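PDB 3NWG: microcompartments protein, which probably serves as a tandem BMC-domain building block of the protein shell that encloses a bacterial microcompartment. Local coordinates for residues P79-L82 and T83-A87. Numbering follows the deposited sequence.
Sequences PQVL and TAISA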
ATOM      1  N   PRO A  79      15.490   1.301  25.917  1.00 63.71           N
ATOM      2  CA  PRO A  79      14.923   0.268  25.040  1.00 64.75           C
ATOM      3  C   PRO A  79      13.752   0.738  24.188  1.00 64.80           C
ATOM      4  O   PRO A  79      13.562   0.225  23.087  1.00 65.01           O
ATOM      5  CB  PRO A  79      14.452  -0.825  26.012  1.00 66.45           C
ATOM      6  CG  PRO A  79      14.732  -0.323  27.380  1.00 66.76           C
ATOM      7  CD  PRO A  79      15.702   0.802  27.281  1.00 65.28           C
ATOM      8  N   GLN A  80      12.985   1.706  24.686  1.00 65.52           N
ATOM      9  CA  GLN A  80      11.784   2.164  23.989  1.00 66.14           C
ATOM     10  C   GLN A  80      12.101   3.029  22.795  1.00 65.32           C
ATOM     11  O   GLN A  80      11.351   3.043  21.834  1.00 65.13           O
ATOM     12  CB  GLN A  80      10.863   2.928  24.928  1.00 66.65           C
ATOM     13  CG  GLN A  80      10.001   2.038  25.799  1.00 69.57           C
ATOM     14  CD  GLN A  80       8.885   2.798  26.460  1.00 70.41           C
ATOM     15  OE1 GLN A  80       9.103   3.577  27.393  1.00 70.17           O
ATOM     16  NE2 GLN A  80       7.670   2.578  25.977  1.00 72.22           N
ATOM     17  N   VAL A  81      13.205   3.761  22.863  1.00 58.17           N
ATOM     18  CA  VAL A  81      13.672   4.521  21.718  1.00 59.21           C
ATOM     19  C   VAL A  81      13.893   3.593  20.520  1.00 60.67           C
ATOM     20  O   VAL A  81      13.490   3.908  19.396  1.00 60.98           O
ATOM     21  CB  VAL A  81      14.965   5.278  22.035  1.00 58.96           C
ATOM     22  CG1 VAL A  81      15.519   5.924  20.774  1.00 58.01           C
ATOM     23  CG2 VAL A  81      14.726   6.312  23.145  1.00 58.20           C
ATOM     24  N   LEU A  82      14.507   2.440  20.764  1.00 62.12           N
ATOM     25  CA  LEU A  82      14.815   1.513  19.683  1.00 63.56           C
ATOM     26  C   LEU A  82      13.543   0.928  19.087  1.00 64.70           C
ATOM     27  O   LEU A  82      13.344   0.985  17.877  1.00 65.05           O
ATOM     28  CB  LEU A  82      15.764   0.409  20.151  1.00 63.32           C
ATOM     29  CG  LEU A  82      17.062   0.913  20.778  1.00 63.92           C
ATOM     30  CD1 LEU A  82      17.713  -0.190  21.568  1.00 63.86           C
ATOM     31  CD2 LEU A  82      18.022   1.515  19.741  1.00 65.04           C
ATOM     32  N   THR A  83      12.672   0.391  19.931  1.00 65.96           N
ATOM     33  CA  THR A  83      11.434  -0.182  19.430  1.00 67.83           C
ATOM     34  C   THR A  83      10.581   0.878  18.697  1.00 68.88           C
ATOM     35  O   THR A  83       9.989   0.586  17.662  1.00 69.33           O
ATOM     36  CB  THR A  83      10.636  -0.923  20.541  1.00 67.87           C
ATOM     37  OG1 THR A  83      10.495  -0.078  21.686  1.00 68.66           O
ATOM     38  CG2 THR A  83      11.363  -2.190  20.983  1.00 68.47           C
ATOM     39  N   ALA A  84      10.554   2.106  19.211  1.00 70.02           N
ATOM     40  CA  ALA A  84       9.800   3.190  18.579  1.00 71.40           C
ATOM     41  C   ALA A  84      10.315   3.476  17.177  1.00 72.69           C
ATOM     42  O   ALA A  84       9.523   3.559  16.233  1.00 72.93           O
ATOM     43  CB  ALA A  84       9.834   4.455  19.429  1.00 71.03           C
ATOM     44  N   ILE A  85      11.638   3.621  17.048  1.00 74.37           N
ATOM     45  CA  ILE A  85      12.296   3.861  15.757  1.00 75.78           C
ATOM     46  C   ILE A  85      11.952   2.763  14.744  1.00 77.34           C
ATOM     47  O   ILE A  85      11.520   3.051  13.617  1.00 77.55           O
ATOM     48  CB  ILE A  85      13.828   3.986  15.907  1.00 75.37           C
ATOM     49  CG1 ILE A  85      14.190   5.365  16.440  1.00 74.99           C
ATOM     50  CG2 ILE A  85      14.521   3.788  14.572  1.00 74.80           C
ATOM     51  CD1 ILE A  85      15.561   5.438  17.060  1.00 74.18           C
ATOM     52  N   SER A  86      12.119   1.512  15.166  1.00 78.93           N
ATOM     53  CA  SER A  86      11.824   0.355  14.325  1.00 80.59           C
ATOM     54  C   SER A  86      10.313   0.115  14.149  1.00 81.70           C
ATOM     55  O   SER A  86       9.881  -1.027  13.969  1.00 81.84           O
ATOM     56  CB  SER A  86      12.497  -0.893  14.909  1.00 80.58           C
ATOM     57  OG  SER A  86      11.956  -1.202  16.181  1.00 80.64           O
ATOM     58  N   ALA A  87       9.525   1.195  14.205  1.00 83.04           N
ATOM     59  CA  ALA A  87       8.063   1.163  14.004  1.00 84.08           C
ATOM     60  C   ALA A  87       7.426  -0.083  14.611  1.00 84.79           C
ATOM     61  O   ALA A  87       6.767  -0.854  13.911  1.00 85.07           O
ATOM     62  CB  ALA A  87       7.719   1.280  12.501  1.00 83.92           C
TER
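The backbone of T83, A84, I85 and S86 bonds back to the carbonyls of P79, Q80, V81 and L82 in turn, making about two turns of regular alpha helix, with A84 N 2.9 Å from Q80 O. This carbonyl oxygen takes a second bond: T83 OG1 lies 3.2 Å from Q80 O and donates from above the carbonyl plane, on the same face as A84 N. That hydroxyl stands between its own backbone N and carbonyl carbon (chi1 50°), which turns it back toward the preceding turn. With an alanine here, Q80 O would probably keep its bond from A84 N but lose the hydroxyl as its second donor. One turn apart, V81 and I85 lie side by side, V81 CG1 touching I85 CD1 at 3.7 Å; both also pack on I126 of strand 122-127, as does A84, so this buried face seats the short helix against the sheet of the second BMC domain. The helix ends at I85, and S86 is the first residue to leave helical geometry. S86 N meets L82 O at 3.0 Å, nearly straight (174°), while S86 OG lies 3.1 Å from L82 O and 3.0 Å from T83 O, its one proton able to serve either. The helix thus joins an apolar face turned to the strand with two hydroxyls, T83 within it and S86 just past its end, that stay close to main-chain carbonyls, as such side chains commonly do.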